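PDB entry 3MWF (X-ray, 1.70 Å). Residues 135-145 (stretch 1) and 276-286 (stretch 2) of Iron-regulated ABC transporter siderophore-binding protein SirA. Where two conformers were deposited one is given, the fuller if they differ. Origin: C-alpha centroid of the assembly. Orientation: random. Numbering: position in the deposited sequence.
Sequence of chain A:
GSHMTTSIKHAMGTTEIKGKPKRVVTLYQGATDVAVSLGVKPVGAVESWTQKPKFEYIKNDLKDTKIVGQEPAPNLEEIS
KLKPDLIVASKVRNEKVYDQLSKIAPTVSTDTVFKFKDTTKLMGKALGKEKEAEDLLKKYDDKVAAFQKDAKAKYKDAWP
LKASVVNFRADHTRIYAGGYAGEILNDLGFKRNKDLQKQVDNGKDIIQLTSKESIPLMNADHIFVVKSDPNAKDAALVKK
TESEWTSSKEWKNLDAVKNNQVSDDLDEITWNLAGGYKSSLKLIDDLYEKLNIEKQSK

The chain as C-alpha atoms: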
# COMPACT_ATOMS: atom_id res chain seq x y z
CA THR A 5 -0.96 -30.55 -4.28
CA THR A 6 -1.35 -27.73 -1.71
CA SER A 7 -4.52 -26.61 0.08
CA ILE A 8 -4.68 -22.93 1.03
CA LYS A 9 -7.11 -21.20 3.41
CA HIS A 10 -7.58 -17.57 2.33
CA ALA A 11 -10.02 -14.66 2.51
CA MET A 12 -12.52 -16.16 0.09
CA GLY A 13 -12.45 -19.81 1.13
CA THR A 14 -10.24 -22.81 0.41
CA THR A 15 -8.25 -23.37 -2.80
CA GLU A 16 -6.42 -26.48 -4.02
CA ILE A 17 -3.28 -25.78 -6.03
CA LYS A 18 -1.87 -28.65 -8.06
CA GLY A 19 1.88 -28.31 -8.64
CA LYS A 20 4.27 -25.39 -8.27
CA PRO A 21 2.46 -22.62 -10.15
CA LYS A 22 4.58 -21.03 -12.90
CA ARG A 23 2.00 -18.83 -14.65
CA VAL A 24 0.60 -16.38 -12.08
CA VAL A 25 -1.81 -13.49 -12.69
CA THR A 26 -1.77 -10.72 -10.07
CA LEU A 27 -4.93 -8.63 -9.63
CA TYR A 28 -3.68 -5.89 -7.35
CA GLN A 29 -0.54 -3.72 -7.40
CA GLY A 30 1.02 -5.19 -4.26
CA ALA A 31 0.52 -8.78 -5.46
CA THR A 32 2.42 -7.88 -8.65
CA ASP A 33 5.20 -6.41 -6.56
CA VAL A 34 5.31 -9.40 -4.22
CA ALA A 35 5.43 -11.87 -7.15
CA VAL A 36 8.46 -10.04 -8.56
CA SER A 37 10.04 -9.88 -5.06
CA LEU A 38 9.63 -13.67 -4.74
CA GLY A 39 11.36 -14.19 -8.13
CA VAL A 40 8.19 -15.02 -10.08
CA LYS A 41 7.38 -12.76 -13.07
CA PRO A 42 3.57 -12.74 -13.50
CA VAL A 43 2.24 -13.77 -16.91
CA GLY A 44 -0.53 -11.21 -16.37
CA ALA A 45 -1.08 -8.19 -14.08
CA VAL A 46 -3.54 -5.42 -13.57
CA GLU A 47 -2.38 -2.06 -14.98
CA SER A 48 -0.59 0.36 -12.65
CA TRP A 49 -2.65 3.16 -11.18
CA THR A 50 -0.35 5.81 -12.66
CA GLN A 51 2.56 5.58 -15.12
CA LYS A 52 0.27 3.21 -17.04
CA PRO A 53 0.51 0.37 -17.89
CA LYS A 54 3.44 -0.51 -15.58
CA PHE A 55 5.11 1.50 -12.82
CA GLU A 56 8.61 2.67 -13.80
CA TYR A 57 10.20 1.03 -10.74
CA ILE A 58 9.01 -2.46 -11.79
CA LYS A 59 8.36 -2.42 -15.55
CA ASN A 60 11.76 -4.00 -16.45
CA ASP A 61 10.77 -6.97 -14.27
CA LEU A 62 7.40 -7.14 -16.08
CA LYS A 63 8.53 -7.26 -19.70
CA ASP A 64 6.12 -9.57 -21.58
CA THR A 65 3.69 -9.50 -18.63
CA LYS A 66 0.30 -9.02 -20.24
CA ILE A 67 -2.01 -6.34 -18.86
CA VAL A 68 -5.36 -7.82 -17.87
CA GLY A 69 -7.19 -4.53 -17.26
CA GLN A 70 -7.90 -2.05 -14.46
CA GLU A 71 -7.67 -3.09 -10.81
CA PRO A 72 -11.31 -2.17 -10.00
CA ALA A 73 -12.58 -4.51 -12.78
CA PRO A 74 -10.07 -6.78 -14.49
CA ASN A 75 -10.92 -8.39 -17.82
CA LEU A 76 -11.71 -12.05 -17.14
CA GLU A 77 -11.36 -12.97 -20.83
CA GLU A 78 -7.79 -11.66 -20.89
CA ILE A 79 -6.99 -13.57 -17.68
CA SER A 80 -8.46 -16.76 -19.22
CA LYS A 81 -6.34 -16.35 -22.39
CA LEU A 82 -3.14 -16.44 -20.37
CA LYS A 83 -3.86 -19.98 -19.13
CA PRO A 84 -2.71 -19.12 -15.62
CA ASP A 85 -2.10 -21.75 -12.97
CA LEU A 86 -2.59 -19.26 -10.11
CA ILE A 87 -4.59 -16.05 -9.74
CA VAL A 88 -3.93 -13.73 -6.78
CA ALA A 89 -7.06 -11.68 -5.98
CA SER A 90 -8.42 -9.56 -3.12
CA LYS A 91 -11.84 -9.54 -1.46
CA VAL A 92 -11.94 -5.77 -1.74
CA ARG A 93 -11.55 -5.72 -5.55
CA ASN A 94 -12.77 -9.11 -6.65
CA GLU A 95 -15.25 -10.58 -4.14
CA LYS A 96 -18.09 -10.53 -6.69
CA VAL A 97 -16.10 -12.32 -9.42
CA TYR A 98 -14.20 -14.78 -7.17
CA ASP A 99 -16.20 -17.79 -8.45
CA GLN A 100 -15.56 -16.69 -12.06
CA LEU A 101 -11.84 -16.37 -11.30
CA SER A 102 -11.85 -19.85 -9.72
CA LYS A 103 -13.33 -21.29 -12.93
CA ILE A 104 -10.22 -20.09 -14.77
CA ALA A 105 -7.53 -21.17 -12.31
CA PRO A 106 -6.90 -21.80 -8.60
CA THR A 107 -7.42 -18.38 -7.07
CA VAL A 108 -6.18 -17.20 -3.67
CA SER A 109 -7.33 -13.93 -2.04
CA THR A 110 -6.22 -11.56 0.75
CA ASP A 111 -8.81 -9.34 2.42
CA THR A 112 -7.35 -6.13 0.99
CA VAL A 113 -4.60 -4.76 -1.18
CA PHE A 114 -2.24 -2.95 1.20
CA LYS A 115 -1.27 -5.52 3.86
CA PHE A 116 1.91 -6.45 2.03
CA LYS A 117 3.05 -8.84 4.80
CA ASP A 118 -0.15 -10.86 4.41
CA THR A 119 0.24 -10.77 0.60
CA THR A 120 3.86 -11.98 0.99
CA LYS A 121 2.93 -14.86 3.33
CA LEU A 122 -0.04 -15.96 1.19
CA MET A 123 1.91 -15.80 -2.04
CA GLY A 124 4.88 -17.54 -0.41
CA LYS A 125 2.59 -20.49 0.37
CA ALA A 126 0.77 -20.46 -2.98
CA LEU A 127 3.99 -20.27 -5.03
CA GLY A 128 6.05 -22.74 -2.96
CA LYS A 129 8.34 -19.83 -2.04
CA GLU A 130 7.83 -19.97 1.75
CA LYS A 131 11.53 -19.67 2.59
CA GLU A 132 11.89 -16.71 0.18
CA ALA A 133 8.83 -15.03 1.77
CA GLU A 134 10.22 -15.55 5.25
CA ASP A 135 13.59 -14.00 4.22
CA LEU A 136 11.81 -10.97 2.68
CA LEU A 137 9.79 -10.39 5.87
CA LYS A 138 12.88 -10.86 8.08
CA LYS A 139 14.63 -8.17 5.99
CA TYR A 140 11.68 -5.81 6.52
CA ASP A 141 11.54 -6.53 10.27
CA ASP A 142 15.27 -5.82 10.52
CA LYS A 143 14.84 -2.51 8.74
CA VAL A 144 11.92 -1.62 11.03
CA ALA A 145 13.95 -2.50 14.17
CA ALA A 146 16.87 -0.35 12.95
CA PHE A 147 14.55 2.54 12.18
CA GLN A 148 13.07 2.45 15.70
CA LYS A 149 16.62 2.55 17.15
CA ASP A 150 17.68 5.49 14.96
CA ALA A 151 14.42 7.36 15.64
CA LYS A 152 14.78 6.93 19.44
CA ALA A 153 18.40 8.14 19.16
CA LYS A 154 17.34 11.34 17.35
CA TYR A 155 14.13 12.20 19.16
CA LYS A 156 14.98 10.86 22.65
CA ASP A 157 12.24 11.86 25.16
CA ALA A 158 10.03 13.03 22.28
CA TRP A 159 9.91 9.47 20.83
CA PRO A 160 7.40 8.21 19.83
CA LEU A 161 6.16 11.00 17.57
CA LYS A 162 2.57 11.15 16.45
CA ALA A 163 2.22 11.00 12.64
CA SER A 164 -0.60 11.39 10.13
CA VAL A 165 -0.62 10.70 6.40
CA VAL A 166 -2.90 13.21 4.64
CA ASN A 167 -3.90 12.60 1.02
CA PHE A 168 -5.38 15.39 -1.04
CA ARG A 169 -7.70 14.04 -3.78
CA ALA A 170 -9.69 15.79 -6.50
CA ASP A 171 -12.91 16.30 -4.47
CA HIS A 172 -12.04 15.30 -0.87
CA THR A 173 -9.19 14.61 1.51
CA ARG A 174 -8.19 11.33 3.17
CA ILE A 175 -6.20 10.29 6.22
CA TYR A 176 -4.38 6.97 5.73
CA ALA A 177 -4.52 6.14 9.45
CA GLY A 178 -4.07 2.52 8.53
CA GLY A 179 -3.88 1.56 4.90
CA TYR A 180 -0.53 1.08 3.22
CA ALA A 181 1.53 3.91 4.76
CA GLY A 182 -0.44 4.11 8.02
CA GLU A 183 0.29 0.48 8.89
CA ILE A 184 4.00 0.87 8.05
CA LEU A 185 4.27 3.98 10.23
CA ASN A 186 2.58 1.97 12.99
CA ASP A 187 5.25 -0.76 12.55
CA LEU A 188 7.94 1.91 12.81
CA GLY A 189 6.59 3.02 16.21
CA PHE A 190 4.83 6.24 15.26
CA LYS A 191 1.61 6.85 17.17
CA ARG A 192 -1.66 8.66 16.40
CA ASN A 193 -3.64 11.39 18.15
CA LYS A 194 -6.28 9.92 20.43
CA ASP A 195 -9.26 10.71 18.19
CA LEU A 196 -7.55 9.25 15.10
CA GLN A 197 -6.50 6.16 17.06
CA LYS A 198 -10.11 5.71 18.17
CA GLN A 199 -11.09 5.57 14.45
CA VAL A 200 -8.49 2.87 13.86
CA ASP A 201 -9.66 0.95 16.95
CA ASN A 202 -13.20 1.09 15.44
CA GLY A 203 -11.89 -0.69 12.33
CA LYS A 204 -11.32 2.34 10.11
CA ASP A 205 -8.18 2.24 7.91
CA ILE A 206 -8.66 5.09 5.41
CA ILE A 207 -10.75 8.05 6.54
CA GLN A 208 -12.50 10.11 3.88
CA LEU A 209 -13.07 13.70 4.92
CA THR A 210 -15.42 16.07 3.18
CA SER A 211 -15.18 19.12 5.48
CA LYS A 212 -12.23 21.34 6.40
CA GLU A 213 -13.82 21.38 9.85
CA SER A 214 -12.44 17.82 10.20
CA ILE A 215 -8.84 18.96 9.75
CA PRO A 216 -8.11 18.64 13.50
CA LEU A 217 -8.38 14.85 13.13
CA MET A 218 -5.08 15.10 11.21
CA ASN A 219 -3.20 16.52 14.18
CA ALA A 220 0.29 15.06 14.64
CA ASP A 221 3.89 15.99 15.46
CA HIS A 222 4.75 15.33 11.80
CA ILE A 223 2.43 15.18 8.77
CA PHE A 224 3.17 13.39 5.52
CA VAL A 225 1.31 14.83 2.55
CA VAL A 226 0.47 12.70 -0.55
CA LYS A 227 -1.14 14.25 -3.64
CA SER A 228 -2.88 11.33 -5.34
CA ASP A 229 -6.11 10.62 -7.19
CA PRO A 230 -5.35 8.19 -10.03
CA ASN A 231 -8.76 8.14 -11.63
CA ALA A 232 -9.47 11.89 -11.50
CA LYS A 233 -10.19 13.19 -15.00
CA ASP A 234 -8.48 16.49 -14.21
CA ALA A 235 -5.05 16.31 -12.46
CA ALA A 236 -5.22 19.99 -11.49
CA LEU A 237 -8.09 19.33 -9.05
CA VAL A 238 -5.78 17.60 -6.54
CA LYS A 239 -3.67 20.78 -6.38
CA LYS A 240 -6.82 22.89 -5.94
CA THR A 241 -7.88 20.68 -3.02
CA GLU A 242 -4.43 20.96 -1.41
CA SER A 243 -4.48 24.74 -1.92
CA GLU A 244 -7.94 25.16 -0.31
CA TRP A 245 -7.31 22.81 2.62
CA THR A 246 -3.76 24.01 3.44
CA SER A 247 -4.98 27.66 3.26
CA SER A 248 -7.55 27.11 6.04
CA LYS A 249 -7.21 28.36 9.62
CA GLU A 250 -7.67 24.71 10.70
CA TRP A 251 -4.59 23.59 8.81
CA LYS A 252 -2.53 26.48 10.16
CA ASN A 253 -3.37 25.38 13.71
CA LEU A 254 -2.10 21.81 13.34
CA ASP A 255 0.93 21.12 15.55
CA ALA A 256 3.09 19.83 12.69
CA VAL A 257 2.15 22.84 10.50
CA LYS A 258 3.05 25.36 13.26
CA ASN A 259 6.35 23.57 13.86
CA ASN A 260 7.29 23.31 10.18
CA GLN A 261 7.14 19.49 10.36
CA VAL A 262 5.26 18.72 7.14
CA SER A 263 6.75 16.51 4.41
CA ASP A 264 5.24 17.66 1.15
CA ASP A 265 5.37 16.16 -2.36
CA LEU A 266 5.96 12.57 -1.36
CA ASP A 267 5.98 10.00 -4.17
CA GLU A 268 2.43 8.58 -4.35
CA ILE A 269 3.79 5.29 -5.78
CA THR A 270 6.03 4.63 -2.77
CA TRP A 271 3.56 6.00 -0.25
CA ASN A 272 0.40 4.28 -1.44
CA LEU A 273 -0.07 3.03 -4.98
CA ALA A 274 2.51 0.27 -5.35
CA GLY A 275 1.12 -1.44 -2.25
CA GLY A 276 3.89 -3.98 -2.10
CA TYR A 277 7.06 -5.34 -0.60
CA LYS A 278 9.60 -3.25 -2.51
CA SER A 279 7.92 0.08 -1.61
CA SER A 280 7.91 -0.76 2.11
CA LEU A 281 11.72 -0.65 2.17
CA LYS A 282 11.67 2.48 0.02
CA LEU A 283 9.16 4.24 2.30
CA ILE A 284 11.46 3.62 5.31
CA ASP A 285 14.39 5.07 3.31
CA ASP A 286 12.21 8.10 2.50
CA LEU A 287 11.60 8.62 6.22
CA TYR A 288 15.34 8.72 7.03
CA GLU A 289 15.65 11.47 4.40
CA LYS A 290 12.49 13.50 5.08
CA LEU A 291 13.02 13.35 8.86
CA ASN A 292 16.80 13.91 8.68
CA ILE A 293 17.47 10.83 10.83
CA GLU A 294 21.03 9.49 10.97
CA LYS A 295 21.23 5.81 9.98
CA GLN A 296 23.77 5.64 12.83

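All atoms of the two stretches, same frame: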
# COMPACT_ATOMS: atom_id res chain seq x y z
N ASP A 135 12.37 -14.81 4.32
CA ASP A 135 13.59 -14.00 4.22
C ASP A 135 13.24 -12.53 3.89
O ASP A 135 13.81 -11.60 4.45
CB ASP A 135 14.57 -14.55 3.17
CG ASP A 135 15.10 -15.98 3.50
OD1 ASP A 135 15.16 -16.38 4.69
OD2 ASP A 135 15.47 -16.70 2.54
N LEU A 136 12.29 -12.32 2.98
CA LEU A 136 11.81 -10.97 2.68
C LEU A 136 11.28 -10.27 3.95
O LEU A 136 11.67 -9.15 4.26
CB LEU A 136 10.74 -11.01 1.59
CG LEU A 136 11.14 -11.31 0.13
CD1 LEU A 136 9.92 -11.12 -0.75
CD2 LEU A 136 12.30 -10.43 -0.37
N LEU A 137 10.43 -10.95 4.69
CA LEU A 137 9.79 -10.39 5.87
C LEU A 137 10.80 -10.16 6.99
O LEU A 137 10.75 -9.15 7.69
CB LEU A 137 8.60 -11.24 6.30
CG LEU A 137 7.47 -11.24 5.25
CD1 LEU A 137 6.24 -11.99 5.75
CD2 LEU A 137 7.07 -9.82 4.82
N LYS A 138 11.77 -11.08 7.14
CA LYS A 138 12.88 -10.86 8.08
C LYS A 138 13.65 -9.58 7.74
O LYS A 138 13.95 -8.79 8.62
CB LYS A 138 13.82 -12.09 8.13
CG LYS A 138 15.02 -11.96 9.06
CD LYS A 138 14.67 -12.27 10.53
CE LYS A 138 14.83 -13.74 10.89
NZ LYS A 138 13.66 -14.59 10.45
N LYS A 139 13.96 -9.38 6.46
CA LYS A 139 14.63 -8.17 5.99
C LYS A 139 13.83 -6.89 6.33
O LYS A 139 14.40 -5.87 6.72
CB LYS A 139 14.88 -8.26 4.48
CG LYS A 139 15.71 -7.13 3.92
CD LYS A 139 16.59 -7.57 2.72
CE LYS A 139 16.16 -6.88 1.42
NZ LYS A 139 14.88 -7.44 0.84
N TYR A 140 12.50 -6.95 6.16
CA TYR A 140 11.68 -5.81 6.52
C TYR A 140 11.70 -5.56 8.03
O TYR A 140 11.88 -4.42 8.47
CB TYR A 140 10.23 -5.98 6.00
CG TYR A 140 9.27 -4.93 6.53
CD1 TYR A 140 9.19 -3.66 5.94
CD2 TYR A 140 8.43 -5.21 7.60
CE1 TYR A 140 8.32 -2.69 6.44
CE2 TYR A 140 7.56 -4.26 8.09
CZ TYR A 140 7.50 -3.02 7.51
OH TYR A 140 6.62 -2.10 8.02
N ASP A 141 11.53 -6.62 8.80
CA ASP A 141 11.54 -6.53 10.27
C ASP A 141 12.85 -5.95 10.79
O ASP A 141 12.84 -5.09 11.69
CB ASP A 141 11.30 -7.90 10.89
CG ASP A 141 9.86 -8.35 10.79
OD1 ASP A 141 8.95 -7.53 10.46
OD2 ASP A 141 9.62 -9.54 11.07
N ASP A 142 13.96 -6.38 10.19
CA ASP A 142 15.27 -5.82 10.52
C ASP A 142 15.34 -4.33 10.27
O ASP A 142 15.85 -3.57 11.09
CB ASP A 142 16.39 -6.55 9.79
CG ASP A 142 16.63 -7.95 10.34
OD1 ASP A 142 16.17 -8.26 11.46
OD2 ASP A 142 17.26 -8.75 9.63
N LYS A 143 14.81 -3.90 9.12
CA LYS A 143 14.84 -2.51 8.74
C LYS A 143 13.97 -1.68 9.68
O LYS A 143 14.34 -0.55 10.05
CB LYS A 143 14.40 -2.33 7.29
CG LYS A 143 14.84 -1.02 6.72
CD LYS A 143 14.73 -0.98 5.19
CE LYS A 143 14.99 0.43 4.68
NZ LYS A 143 16.44 0.74 4.65
N VAL A 144 12.83 -2.25 10.06
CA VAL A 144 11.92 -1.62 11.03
C VAL A 144 12.62 -1.46 12.39
O VAL A 144 12.65 -0.36 12.93
CB VAL A 144 10.61 -2.42 11.18
CG1 VAL A 144 9.80 -1.94 12.39
CG2 VAL A 144 9.77 -2.25 9.92
N ALA A 145 13.21 -2.54 12.88
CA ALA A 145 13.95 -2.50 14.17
C ALA A 145 15.04 -1.43 14.17
O ALA A 145 15.17 -0.65 15.13
CB ALA A 145 14.52 -3.89 14.53
N GLY A 276 3.20 -2.70 -2.11
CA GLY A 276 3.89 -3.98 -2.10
C GLY A 276 5.06 -4.07 -1.16
O GLY A 276 5.22 -3.23 -0.25
N TYR A 277 5.88 -5.09 -1.41
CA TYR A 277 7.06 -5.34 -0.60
C TYR A 277 8.16 -4.34 -0.88
O TYR A 277 8.70 -3.72 0.05
CB TYR A 277 7.58 -6.76 -0.84
CG TYR A 277 8.82 -6.98 -0.01
CD1 TYR A 277 8.72 -7.25 1.34
CD2 TYR A 277 10.10 -6.81 -0.58
CE1 TYR A 277 9.87 -7.41 2.14
CE2 TYR A 277 11.24 -6.96 0.21
CZ TYR A 277 11.11 -7.25 1.55
OH TYR A 277 12.25 -7.41 2.31
N LYS A 278 8.49 -4.15 -2.16
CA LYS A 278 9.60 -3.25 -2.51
C LYS A 278 9.40 -1.82 -1.99
O LYS A 278 10.36 -1.20 -1.50
CB LYS A 278 9.86 -3.25 -4.02
CG LYS A 278 10.51 -4.54 -4.45
CD LYS A 278 10.70 -4.57 -5.94
CE LYS A 278 11.51 -5.82 -6.33
NZ LYS A 278 12.99 -5.69 -6.04
N SER A 279 8.18 -1.29 -2.07
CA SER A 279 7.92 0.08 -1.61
C SER A 279 8.05 0.24 -0.12
O SER A 279 8.30 1.34 0.36
CB SER A 279 6.51 0.55 -1.98
OG SER A 279 6.38 0.72 -3.36
N SER A 280 7.83 -0.84 0.63
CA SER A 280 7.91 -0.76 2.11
C SER A 280 9.33 -0.33 2.51
O SER A 280 9.50 0.60 3.32
CB SER A 280 7.46 -2.06 2.82
OG SER A 280 8.41 -3.12 2.73
N LEU A 281 10.32 -0.97 1.89
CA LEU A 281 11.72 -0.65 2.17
C LEU A 281 12.03 0.77 1.70
O LEU A 281 12.70 1.55 2.40
CB LEU A 281 12.63 -1.68 1.49
CG LEU A 281 12.33 -3.14 1.85
CD1 LEU A 281 13.31 -4.07 1.11
CD2 LEU A 281 12.42 -3.40 3.36
N LYS A 282 11.53 1.13 0.52
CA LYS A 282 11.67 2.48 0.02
C LYS A 282 11.02 3.57 0.89
O LYS A 282 11.57 4.66 1.04
CB LYS A 282 11.17 2.57 -1.42
CG LYS A 282 11.49 3.86 -2.10
CD LYS A 282 12.91 3.79 -2.67
CE LYS A 282 13.12 4.89 -3.68
NZ LYS A 282 13.32 6.19 -2.96
N LEU A 283 9.84 3.29 1.42
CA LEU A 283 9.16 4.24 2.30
C LEU A 283 10.02 4.52 3.55
O LEU A 283 10.25 5.69 3.90
CB LEU A 283 7.75 3.73 2.65
CG LEU A 283 6.78 4.71 3.32
CD1 LEU A 283 5.33 4.21 3.20
CD2 LEU A 283 7.14 4.93 4.80
N ILE A 284 10.57 3.47 4.14
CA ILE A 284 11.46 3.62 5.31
C ILE A 284 12.69 4.48 4.96
O ILE A 284 13.08 5.39 5.71
CB ILE A 284 11.86 2.24 5.91
CG1 ILE A 284 10.60 1.48 6.43
CG2 ILE A 284 12.81 2.45 7.09
CD1 ILE A 284 10.78 -0.02 6.80
N ASP A 285 13.28 4.22 3.79
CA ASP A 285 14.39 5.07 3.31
C ASP A 285 13.97 6.52 3.18
O ASP A 285 14.72 7.43 3.56
CB ASP A 285 14.87 4.59 1.93
CG ASP A 285 15.75 3.38 1.99
OD1 ASP A 285 16.20 2.97 3.09
OD2 ASP A 285 15.98 2.82 0.89
N ASP A 286 12.77 6.75 2.63
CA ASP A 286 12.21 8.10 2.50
C ASP A 286 12.14 8.81 3.84
O ASP A 286 12.47 9.99 3.94
CB ASP A 286 10.81 8.05 1.89
CG ASP A 286 10.83 8.02 0.38
OD1 ASP A 286 11.93 8.05 -0.20
OD2 ASP A 286 9.73 7.96 -0.22

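The apolar centre of the contact is Tyr140, whose CA-to-CB bond points toward the second stretch and whose side chain enters a hole lined by Tyr277, Ser280, Leu281 and Ile284. Its ring meets Leu281 at the edge, with Tyr140 CD1 4.1 Å from Leu281 CD2, while Tyr140 CE1 lies 3.6 Å from Ile284 CD1. The same Ile284 CD1 is 4.0 Å from Val144 CG2, extending the apolar surface by one helical turn.

The fit is made between two helical segments, residues 135-145 and the helix of the second stretch, both running on beyond the stretches and nearly parallel: their N-to-C directions differ by 13° and their axes approach to 10.5 Å. Because the directions agree, the register rises in the same direction along both helices, pairing Leu136 with Tyr277, Tyr140 with Leu281 (CA to CA, 6.7 Å) and Val144 with Ile284. Together the stretches bury 531 Å².

Toward the N-terminal end, Tyr277 lays its ring against the first helix. Leu136 CB sits over one face in a CH-pi contact, 4.0 Å from the ring centroid and 25° off the normal. The phenol combines this packing with polar bonding: Tyr277 OH donates to Leu136 O at 2.7 Å and accepts from Lys139 NZ at 3.0 Å, the ammonium lying near the ring plane, at its edge. Leu136 O also accepts the helical bond from Tyr140 N (3.0 Å), so this carbonyl serves both helix and interface.

At the other end, Lys143 has chi1 to chi3 all t, an extended chain that carries its methylenes past Leu281, with Lys143 CD 3.8 Å from Leu281 CD2. Beyond them, Lys143 NZ reaches Asp285 OD1 at 2.7 Å, a salt bridge that is also a hydrogen bond. Although the CA-to-CB bond of Asp285 points sideways, its carboxylate comes nearer and meets the lysine at the polar edge.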